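Local coordinates for protein sialyltransferase 0160 (Photobacterium damselae, PDB 4R84) that probably transfers sialic acid from CMP-sialic acid to galactose-ended acceptor sugars, as a glycosyltransferase of the GT-B structural group, at residues A[38-43]-A[81-86]; A[46-51]-A[111-116]; A[241-246]-A[276-281]; A[251-256]-A[306-311]. All blocks are in the same frame, centred on the assembly; numbering follows the deposited sequence.

Contact 1. Residues A[38-43]-A[81-86]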
# COMPACT_ATOMS: atom_id res chain seq x y z
N ALA A 38 21.60 17.13 3.23
CA ALA A 38 20.46 17.10 2.34
C ALA A 38 20.82 16.39 1.06
O ALA A 38 21.97 16.47 0.60
CB ALA A 38 19.98 18.51 2.05
N ASP A 39 19.85 15.69 0.47
CA ASP A 39 20.01 15.16 -0.89
C ASP A 39 19.58 16.22 -1.88
O ASP A 39 18.57 16.89 -1.68
CB ASP A 39 19.17 13.89 -1.10
CG ASP A 39 19.71 12.69 -0.33
OD1 ASP A 39 20.84 12.79 0.21
OD2 ASP A 39 19.01 11.66 -0.29
N VAL A 40 20.37 16.41 -2.94
CA VAL A 40 19.98 17.32 -4.01
C VAL A 40 19.92 16.52 -5.30
O VAL A 40 20.90 15.89 -5.72
CB VAL A 40 20.96 18.52 -4.14
CG1 VAL A 40 20.40 19.58 -5.10
CG2 VAL A 40 21.25 19.15 -2.77
N VAL A 41 18.75 16.54 -5.94
CA VAL A 41 18.57 15.82 -7.18
C VAL A 41 19.36 16.52 -8.28
O VAL A 41 19.39 17.74 -8.33
CB VAL A 41 17.08 15.74 -7.57
CG1 VAL A 41 16.92 15.07 -8.93
CG2 VAL A 41 16.35 14.95 -6.49
N GLU A 42 20.03 15.73 -9.12
CA GLU A 42 20.76 16.27 -10.27
C GLU A 42 19.94 17.33 -11.01
O GLU A 42 18.77 17.12 -11.30
CB GLU A 42 21.13 15.15 -11.25
CG GLU A 42 22.17 14.19 -10.71
CD GLU A 42 22.63 13.15 -11.72
OE1 GLU A 42 21.94 12.89 -12.74
OE2 GLU A 42 23.72 12.59 -11.49
N THR A 43 20.60 18.45 -11.32
CA THR A 43 20.07 19.65 -11.99
C THR A 43 19.22 20.56 -11.11
O THR A 43 18.92 21.69 -11.51
CB THR A 43 19.24 19.33 -13.29
OG1 THR A 43 17.92 18.91 -12.94
CG2 THR A 43 19.93 18.28 -14.17
N PHE A 81 24.08 31.41 -1.15
CA PHE A 81 24.30 31.25 -2.58
C PHE A 81 23.75 29.92 -3.05
O PHE A 81 23.45 29.03 -2.24
CB PHE A 81 25.78 31.35 -2.96
CG PHE A 81 26.63 30.25 -2.40
CD1 PHE A 81 27.15 30.35 -1.11
CD2 PHE A 81 26.88 29.11 -3.14
CE1 PHE A 81 27.92 29.33 -0.59
CE2 PHE A 81 27.65 28.09 -2.62
CZ PHE A 81 28.17 28.20 -1.33
N ASP A 82 23.63 29.78 -4.36
CA ASP A 82 23.02 28.58 -4.92
C ASP A 82 24.02 27.51 -5.30
O ASP A 82 25.02 27.78 -5.98
CB ASP A 82 22.18 28.92 -6.16
CG ASP A 82 20.87 29.61 -5.82
OD1 ASP A 82 20.49 29.67 -4.62
OD2 ASP A 82 20.19 30.07 -6.76
N PHE A 83 23.73 26.29 -4.86
CA PHE A 83 24.40 25.08 -5.31
C PHE A 83 23.49 24.45 -6.35
O PHE A 83 22.35 24.08 -6.05
CB PHE A 83 24.64 24.14 -4.12
CG PHE A 83 25.17 22.77 -4.50
CD1 PHE A 83 26.53 22.53 -4.55
CD2 PHE A 83 24.29 21.71 -4.74
CE1 PHE A 83 27.01 21.26 -4.87
CE2 PHE A 83 24.77 20.45 -5.07
CZ PHE A 83 26.13 20.22 -5.12
N VAL A 84 23.98 24.34 -7.59
CA VAL A 84 23.26 23.63 -8.64
C VAL A 84 23.86 22.24 -8.81
O VAL A 84 25.04 22.12 -9.15
CB VAL A 84 23.32 24.35 -9.99
CG1 VAL A 84 22.53 23.58 -11.05
CG2 VAL A 84 22.81 25.78 -9.84
N ALA A 85 23.08 21.20 -8.53
CA ALA A 85 23.58 19.84 -8.60
C ALA A 85 23.95 19.44 -10.02
O ALA A 85 23.11 19.49 -10.93
CB ALA A 85 22.55 18.85 -8.03
N PRO A 86 25.20 19.01 -10.22
CA PRO A 86 25.66 18.55 -11.54
C PRO A 86 25.10 17.19 -11.90
O PRO A 86 24.58 16.48 -11.02
CB PRO A 86 27.18 18.46 -11.36
CG PRO A 86 27.38 18.25 -9.91
CD PRO A 86 26.29 19.02 -9.23
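Ala85 turns its methyl group into the inner surface of strand 38-41, and here apolar packing is tight. CB lies 3.7 Å from Val40 CG1 and 3.4 Å from the carbonyl oxygen Val41 O, a fit that suits so small a residue. Val40 CG1 stands anti to the backbone N (chi1 -170°), which brings this branch to the alanine, while Val40 CB faces the edge of the Phe83 ring. Phe83 in turn meets Tyr94 edge-to-face. One backbone bond closes the end: Thr43 N donates to Ala85 O over 2.7 Å. Beside it the extended chain of Glu42 passes Pro86 O, with CG at 3.3 Å; that oxygen is buried and has no partner in the model. The Glu42 carboxylate continues to Leu88 N, Arg196 and Asn195. The outer side is looser. Thr43 is exposed and meets Val84, itself exposed, only through Thr43 O and Val84 CG1, 4.1 Å apart. Thr43 OG1 donates back to Glu42 O at 2.6 Å, on a lone pair in the carbonyl plane. A buried valine, alanine and phenylalanine between two sheets, with the exposed Thr43 and Val84 on the solvent side, fit the immunoglobulin-like beta-sandwich of a PKD-type domain.

Contact 2. Residues A[46-51]-A[111-116]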
# COMPACT_ATOMS: atom_id res chain seq x y z
N TYR A 46 19.95 23.90 -4.52
CA TYR A 46 19.88 23.97 -3.07
C TYR A 46 20.56 25.27 -2.62
O TYR A 46 21.65 25.58 -3.11
CB TYR A 46 20.54 22.75 -2.43
CG TYR A 46 20.41 22.69 -0.93
CD1 TYR A 46 21.28 23.39 -0.10
CD2 TYR A 46 19.41 21.91 -0.34
CE1 TYR A 46 21.15 23.34 1.29
CE2 TYR A 46 19.28 21.85 1.04
CZ TYR A 46 20.15 22.56 1.84
OH TYR A 46 20.01 22.48 3.21
N GLN A 47 19.93 26.04 -1.75
CA GLN A 47 20.55 27.29 -1.29
C GLN A 47 21.41 27.08 -0.05
O GLN A 47 20.89 26.79 1.02
CB GLN A 47 19.50 28.37 -0.98
CG GLN A 47 20.17 29.72 -0.67
CD GLN A 47 19.21 30.77 -0.13
OE1 GLN A 47 18.43 30.50 0.79
NE2 GLN A 47 19.26 31.96 -0.69
N LEU A 48 22.72 27.23 -0.19
CA LEU A 48 23.58 27.19 0.98
C LEU A 48 23.45 28.50 1.76
O LEU A 48 23.53 29.60 1.19
CB LEU A 48 25.03 26.91 0.60
CG LEU A 48 25.25 25.45 0.20
CD1 LEU A 48 26.51 25.30 -0.63
CD2 LEU A 48 25.28 24.51 1.40
N THR A 49 23.26 28.38 3.07
CA THR A 49 23.01 29.54 3.92
C THR A 49 23.39 29.18 5.36
O THR A 49 23.36 28.00 5.73
CB THR A 49 21.53 29.97 3.85
OG1 THR A 49 21.35 31.24 4.48
CG2 THR A 49 20.64 28.94 4.51
N PRO A 50 23.79 30.18 6.16
CA PRO A 50 24.04 29.85 7.56
C PRO A 50 22.77 29.40 8.27
O PRO A 50 21.69 29.91 7.97
CB PRO A 50 24.55 31.17 8.15
CG PRO A 50 25.09 31.93 6.95
CD PRO A 50 24.16 31.56 5.83
N ILE A 51 22.90 28.44 9.18
CA ILE A 51 21.77 27.95 9.96
C ILE A 51 21.64 28.72 11.27
O ILE A 51 22.57 28.73 12.08
CB ILE A 51 21.91 26.45 10.27
CG1 ILE A 51 21.94 25.64 8.98
CG2 ILE A 51 20.78 25.99 11.18
CD1 ILE A 51 20.86 26.06 7.99
N THR A 111 27.30 22.05 6.12
CA THR A 111 26.25 21.47 5.32
C THR A 111 26.82 20.44 4.37
O THR A 111 27.74 20.72 3.62
CB THR A 111 25.48 22.53 4.53
OG1 THR A 111 24.83 23.43 5.44
CG2 THR A 111 24.45 21.87 3.62
N THR A 112 26.26 19.23 4.40
CA THR A 112 26.71 18.19 3.48
C THR A 112 25.61 17.91 2.48
O THR A 112 24.52 17.52 2.86
CB THR A 112 27.06 16.92 4.22
OG1 THR A 112 28.05 17.23 5.21
CG2 THR A 112 27.58 15.87 3.26
N LEU A 113 25.91 18.15 1.21
CA LEU A 113 24.96 17.90 0.15
C LEU A 113 25.35 16.66 -0.62
O LEU A 113 26.49 16.55 -1.09
CB LEU A 113 24.89 19.10 -0.81
CG LEU A 113 24.51 20.42 -0.13
CD1 LEU A 113 24.45 21.58 -1.15
CD2 LEU A 113 23.20 20.24 0.65
N THR A 114 24.42 15.72 -0.78
CA THR A 114 24.69 14.56 -1.60
C THR A 114 23.87 14.69 -2.89
O THR A 114 22.65 14.83 -2.86
CB THR A 114 24.35 13.23 -0.85
OG1 THR A 114 25.13 13.14 0.35
CG2 THR A 114 24.68 12.03 -1.70
N VAL A 115 24.56 14.69 -4.03
CA VAL A 115 23.89 14.74 -5.33
C VAL A 115 23.40 13.37 -5.69
O VAL A 115 24.19 12.41 -5.70
CB VAL A 115 24.82 15.29 -6.42
CG1 VAL A 115 24.18 15.18 -7.80
CG2 VAL A 115 25.20 16.73 -6.09
N VAL A 116 22.10 13.26 -5.94
CA VAL A 116 21.47 11.97 -6.18
C VAL A 116 20.75 11.95 -7.50
O VAL A 116 20.37 12.98 -8.04
CB VAL A 116 20.48 11.61 -5.05
CG1 VAL A 116 21.23 11.53 -3.72
CG2 VAL A 116 19.35 12.63 -4.97
O HOH W 1 23.35 25.64 4.46
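Tyr46 spreads its ring beneath Leu113, whose CD2 sits over the ring centre, 3.8 Å from the centroid and 12° off the normal, a CH-pi contact. The CG of Tyr46 is anti to the backbone N (chi1 -175°), which carries the ring across toward strand 111-116; Ala38 and Val40 of strand 31-41, the sheet neighbour of 106-125, touch it too. A broad ring suits this place because it gives Leu113 a flat face to lie on. Two residues on, Leu48 points its end inward. Its CD2 meets Thr111 CG2 at 3.5 Å and, tip to tip, Leu113 CD1 at 4.0 Å. This is the interior of the immunoglobulin-like beta-sandwich: strands 46-48 and 111-116 belong to facing sheets, their axes 9.7 Å apart and nearly antiparallel, 159° between their directions, so side chains rather than backbone bonds join them. Threonine serves both needs at 111, since its methyl branch faces Leu48 while OG1 turns to polar partners. Past the strand end, Thr49 N donates to a water at 3.1 Å. That water gives a hydrogen to Thr111 OG1 over 2.8 Å, and the same hydroxyl is hydrogen-bonded to Asn36 OD1. At Ile51 the backbone N is held by Thr109 OG1.

Contact 3. Residues A[241-246]-A[276-281]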
# COMPACT_ATOMS: atom_id res chain seq x y z
N VAL A 241 -4.79 -18.15 0.69
CA VAL A 241 -5.30 -19.36 0.09
C VAL A 241 -4.21 -20.00 -0.78
O VAL A 241 -4.04 -21.23 -0.77
CB VAL A 241 -6.56 -19.10 -0.76
CG1 VAL A 241 -6.93 -20.34 -1.56
CG2 VAL A 241 -7.72 -18.69 0.14
N SER A 242 -3.46 -19.18 -1.51
CA SER A 242 -2.39 -19.71 -2.36
C SER A 242 -1.28 -20.33 -1.53
O SER A 242 -0.74 -21.38 -1.89
CB SER A 242 -1.80 -18.60 -3.25
OG SER A 242 -2.79 -18.11 -4.14
N LEU A 243 -0.94 -19.68 -0.42
CA LEU A 243 0.06 -20.21 0.50
C LEU A 243 -0.42 -21.51 1.13
O LEU A 243 0.33 -22.48 1.24
CB LEU A 243 0.40 -19.17 1.58
CG LEU A 243 1.39 -18.07 1.13
CD1 LEU A 243 1.42 -16.94 2.14
CD2 LEU A 243 2.78 -18.66 0.94
N TYR A 244 -1.69 -21.54 1.52
CA TYR A 244 -2.29 -22.74 2.09
C TYR A 244 -2.19 -23.93 1.13
O TYR A 244 -1.83 -25.04 1.53
CB TYR A 244 -3.75 -22.48 2.43
CG TYR A 244 -4.48 -23.69 2.95
CD1 TYR A 244 -4.46 -24.01 4.29
CD2 TYR A 244 -5.20 -24.51 2.08
CE1 TYR A 244 -5.13 -25.14 4.77
CE2 TYR A 244 -5.87 -25.62 2.55
CZ TYR A 244 -5.83 -25.93 3.89
OH TYR A 244 -6.51 -27.04 4.35
N GLN A 245 -2.51 -23.68 -0.14
CA GLN A 245 -2.53 -24.74 -1.13
C GLN A 245 -1.13 -25.21 -1.49
O GLN A 245 -0.95 -26.30 -2.03
CB GLN A 245 -3.28 -24.26 -2.38
CG GLN A 245 -4.78 -24.13 -2.17
CD GLN A 245 -5.50 -23.43 -3.32
OE1 GLN A 245 -4.91 -22.61 -4.03
NE2 GLN A 245 -6.77 -23.76 -3.51
N TRP A 246 -0.13 -24.39 -1.16
CA TRP A 246 1.26 -24.63 -1.56
C TRP A 246 2.12 -25.20 -0.42
O TRP A 246 3.21 -25.74 -0.66
CB TRP A 246 1.85 -23.31 -2.08
CG TRP A 246 3.32 -23.26 -2.35
CD1 TRP A 246 3.96 -23.64 -3.49
CD2 TRP A 246 4.32 -22.74 -1.47
NE1 TRP A 246 5.32 -23.41 -3.36
CE2 TRP A 246 5.55 -22.85 -2.13
CE3 TRP A 246 4.29 -22.20 -0.18
CZ2 TRP A 246 6.75 -22.45 -1.54
CZ3 TRP A 246 5.46 -21.81 0.40
CH2 TRP A 246 6.69 -21.94 -0.28
N LYS A 276 7.20 -20.51 -12.70
CA LYS A 276 5.77 -20.70 -12.51
C LYS A 276 5.50 -20.72 -11.01
O LYS A 276 6.36 -21.10 -10.21
CB LYS A 276 5.28 -21.98 -13.19
CG LYS A 276 3.75 -22.11 -13.16
CD LYS A 276 3.26 -23.41 -13.76
CE LYS A 276 1.72 -23.47 -13.74
NZ LYS A 276 1.07 -22.50 -14.67
N GLY A 277 4.30 -20.28 -10.64
CA GLY A 277 3.88 -20.34 -9.26
C GLY A 277 4.67 -19.43 -8.34
O GLY A 277 5.05 -18.33 -8.74
N MET A 278 4.94 -19.92 -7.13
CA MET A 278 5.52 -19.12 -6.07
C MET A 278 6.87 -18.54 -6.48
O MET A 278 7.28 -17.50 -5.96
CB MET A 278 5.65 -19.93 -4.79
CG MET A 278 4.29 -20.27 -4.18
SD MET A 278 3.30 -18.79 -3.90
CE MET A 278 1.86 -19.45 -3.07
N GLY A 279 7.53 -19.21 -7.42
CA GLY A 279 8.83 -18.78 -7.89
C GLY A 279 8.82 -17.44 -8.59
O GLY A 279 9.87 -16.80 -8.72
N ASN A 280 7.66 -16.99 -9.05
CA ASN A 280 7.64 -15.66 -9.68
C ASN A 280 7.10 -14.62 -8.73
O ASN A 280 6.91 -13.47 -9.10
CB ASN A 280 6.83 -15.68 -11.00
CG ASN A 280 5.34 -15.90 -10.81
OD1 ASN A 280 4.74 -15.47 -9.82
ND2 ASN A 280 4.72 -16.53 -11.79
N ARG A 281 6.84 -15.05 -7.49
CA ARG A 281 6.19 -14.19 -6.50
C ARG A 281 7.13 -13.86 -5.33
O ARG A 281 7.24 -12.71 -4.92
CB ARG A 281 4.92 -14.89 -5.97
CG ARG A 281 4.12 -14.08 -4.96
CD ARG A 281 2.82 -14.78 -4.54
NE ARG A 281 1.94 -15.05 -5.67
CZ ARG A 281 0.66 -15.43 -5.56
NH1 ARG A 281 0.09 -15.58 -4.37
NH2 ARG A 281 -0.06 -15.64 -6.66
O HOH W 2 -2.77 -15.61 -4.98
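The hydroxyl of Ser242 has two hydrogen-bond partners: OG is bonded to Ser238 O, one turn earlier in its own helix, and to a water 2.6 Å away. The same water accepts a hydrogen bond from Arg281 NH1 at 2.9 Å, so serine and arginine are linked through it without a direct bond. Both segments belong to the long connection between the parallel strands 225-233 and 290-294, part of the Rossmann-like sheet of this GT-B enzyme, and they meet mainly through Met278 on Trp246, a CH-pi contact of CG, with SD making a more distant Met-aromatic contact. A 3-10 turn at 278-280 presents Met278. Gly277, just before it, has a positive phi that favours glycine, and its carbonyl takes a backbone bond from Asn280 N. With CG beside the backbone N (chi1 -68°), that carbon sits over the pyrrole face of Trp246, 3.3 Å from the ring centroid and 7° off the normal. The bend at chi2 (-55°) then places SD farther above the same face, 4.8 Å from that centroid. Tryptophan offers a wide surface here and methionine a flexible, polarisable arm to cover it. Arg281 reaches alongside, bringing NH1 to 3.7 Å from Ser242 CB, and it also touches Thr205 and Ala206. The side chain of Ser242 is about 10 Å from the bound CMP-3-fluoro-sialic acid. At the far end of Met278, the methyl CE comes to 3.4 Å from Ser242 O and 4.2 Å from Leu243 CD2.

Contact 4. Residues A[251-256]-A[306-311]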
# COMPACT_ATOMS: atom_id res chain seq x y z
N ASN A 251 9.84 -30.24 -1.21
CA ASN A 251 11.05 -29.54 -1.61
C ASN A 251 10.78 -28.11 -2.07
O ASN A 251 11.46 -27.62 -2.96
CB ASN A 251 11.75 -30.29 -2.75
CG ASN A 251 11.75 -31.78 -2.55
OD1 ASN A 251 12.10 -32.29 -1.48
ND2 ASN A 251 11.32 -32.51 -3.58
N LYS A 252 9.78 -27.46 -1.48
CA LYS A 252 9.27 -26.21 -2.05
C LYS A 252 10.26 -25.04 -1.98
O LYS A 252 10.32 -24.24 -2.91
CB LYS A 252 7.94 -25.82 -1.39
CG LYS A 252 7.98 -25.64 0.12
CD LYS A 252 6.59 -25.31 0.66
CE LYS A 252 6.63 -24.82 2.10
NZ LYS A 252 6.99 -25.91 3.07
N ILE A 253 11.02 -24.93 -0.89
CA ILE A 253 12.00 -23.84 -0.80
C ILE A 253 13.18 -24.11 -1.74
O ILE A 253 13.69 -23.20 -2.39
CB ILE A 253 12.50 -23.62 0.64
CG1 ILE A 253 11.34 -23.15 1.52
CG2 ILE A 253 13.62 -22.59 0.67
CD1 ILE A 253 10.58 -21.97 0.95
N GLU A 254 13.60 -25.37 -1.82
CA GLU A 254 14.64 -25.75 -2.77
C GLU A 254 14.24 -25.40 -4.20
O GLU A 254 15.05 -24.91 -4.99
CB GLU A 254 14.93 -27.25 -2.67
CG GLU A 254 16.10 -27.70 -3.52
CD GLU A 254 16.31 -29.20 -3.44
OE1 GLU A 254 16.04 -29.77 -2.36
OE2 GLU A 254 16.72 -29.81 -4.45
N THR A 255 12.97 -25.64 -4.52
CA THR A 255 12.46 -25.28 -5.84
C THR A 255 12.49 -23.76 -6.01
O THR A 255 12.91 -23.26 -7.06
CB THR A 255 11.05 -25.83 -6.05
OG1 THR A 255 11.09 -27.26 -5.92
CG2 THR A 255 10.54 -25.47 -7.44
N LEU A 256 12.09 -23.02 -4.97
CA LEU A 256 12.16 -21.56 -5.00
C LEU A 256 13.56 -21.06 -5.31
O LEU A 256 13.76 -20.26 -6.23
CB LEU A 256 11.72 -20.95 -3.67
CG LEU A 256 10.25 -20.69 -3.41
CD1 LEU A 256 10.09 -19.79 -2.20
CD2 LEU A 256 9.61 -20.06 -4.64
N LEU A 306 5.05 -23.40 6.92
CA LEU A 306 5.53 -22.19 6.25
C LEU A 306 6.74 -21.59 6.96
O LEU A 306 7.21 -20.51 6.58
CB LEU A 306 4.41 -21.14 6.17
CG LEU A 306 3.28 -21.44 5.19
CD1 LEU A 306 2.25 -20.33 5.22
CD2 LEU A 306 3.76 -21.68 3.75
N HIS A 307 7.23 -22.27 7.98
CA HIS A 307 8.42 -21.80 8.68
C HIS A 307 9.61 -21.72 7.73
O HIS A 307 10.47 -20.84 7.87
CB HIS A 307 8.75 -22.72 9.86
CG HIS A 307 7.84 -22.54 11.03
ND1 HIS A 307 7.95 -23.28 12.19
CD2 HIS A 307 6.77 -21.72 11.21
CE1 HIS A 307 7.01 -22.91 13.04
NE2 HIS A 307 6.28 -21.97 12.47
N ASP A 308 9.66 -22.63 6.76
CA ASP A 308 10.75 -22.63 5.80
C ASP A 308 10.66 -21.42 4.87
O ASP A 308 11.69 -20.84 4.50
CB ASP A 308 10.78 -23.95 5.01
CG ASP A 308 9.46 -24.25 4.30
OD1 ASP A 308 8.47 -23.50 4.48
OD2 ASP A 308 9.42 -25.27 3.58
N LEU A 309 9.45 -21.01 4.52
CA LEU A 309 9.27 -19.79 3.73
C LEU A 309 9.61 -18.55 4.57
O LEU A 309 10.28 -17.62 4.09
CB LEU A 309 7.85 -19.69 3.18
CG LEU A 309 7.62 -18.39 2.39
CD1 LEU A 309 8.53 -18.32 1.17
CD2 LEU A 309 6.15 -18.26 1.97
N ARG A 310 9.18 -18.57 5.83
CA ARG A 310 9.51 -17.49 6.77
C ARG A 310 11.01 -17.23 6.81
O ARG A 310 11.47 -16.07 6.72
CB ARG A 310 9.02 -17.84 8.17
CG ARG A 310 9.32 -16.78 9.21
CD ARG A 310 9.05 -17.29 10.59
NE ARG A 310 9.83 -18.50 10.88
CZ ARG A 310 9.61 -19.28 11.93
NH1 ARG A 310 8.63 -18.98 12.77
NH2 ARG A 310 10.36 -20.35 12.13
N ASP A 311 11.76 -18.31 6.92
CA ASP A 311 13.22 -18.22 6.96
C ASP A 311 13.79 -17.74 5.63
O ASP A 311 14.74 -16.97 5.61
CB ASP A 311 13.83 -19.56 7.34
CG ASP A 311 13.49 -19.99 8.76
OD1 ASP A 311 13.12 -19.10 9.57
OD2 ASP A 311 13.58 -21.20 9.06
O HOH W 3 11.25 -26.74 1.85
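Lys252 crosses Asp308 at about a right angle, and its contacts build up along the chain. CB and CD rest against the Trp246 indole, while CG passes 3.8 Å from Asp308 OD2. CE comes within 3.2 Å of that same OD2. The chain then bends at chi4 (-71°) and delivers NZ to Asp308 OD2 at 2.6 Å, a salt bridge that uses the syn lone pair of the carboxylate. The ammonium also donates to Asn305 O and Lys247 O, so this buried nitrogen has three acceptors, and a lysine can supply three hydrogens. Aspartate suits the first turn of helix 307-313, where its charge probably interacts well with the helix dipole. Its OD2 takes a further bond from a water at 2.9 Å that in turn accepts from Ile253 N. Next to the polar pair the contact turns apolar: Ile253 CD1 lies 3.8 Å from Leu309 CA, and Leu256 CD1 meets Leu309 CD1 at 4.0 Å, the two leucines crossing nearly perpendicularly. Both helices begin here; the axes of 252-256 and 307-311 approach to 10.3 Å, 31° between their directions, with Trp246 and Leu243 of helix 237-246 and Leu300 of helix 299-302 packing on Leu309.

In the fold
From the N terminus, strand 31-41 opens contact 1 and strand 45-48, directly after it, opens contact 2. The chain closes contact 1 at 81-86 and contact 2 at 111-116, so the two loops cross, and together they tie the sheets of the immunoglobulin-like domain face to face. Strand 106-125 then leads on into the transferase part. There helix 237-246 opens contact 3 and helix 252-267 opens contact 4; they close at 276-281 and 306-311, again crossing, and pack the helices and loops flanking strand 290-294. The pairs stand in series, with the centres of contacts 1 and 3 about 45 Å apart, whereas those of contacts 3 and 4 are about 11 Å apart.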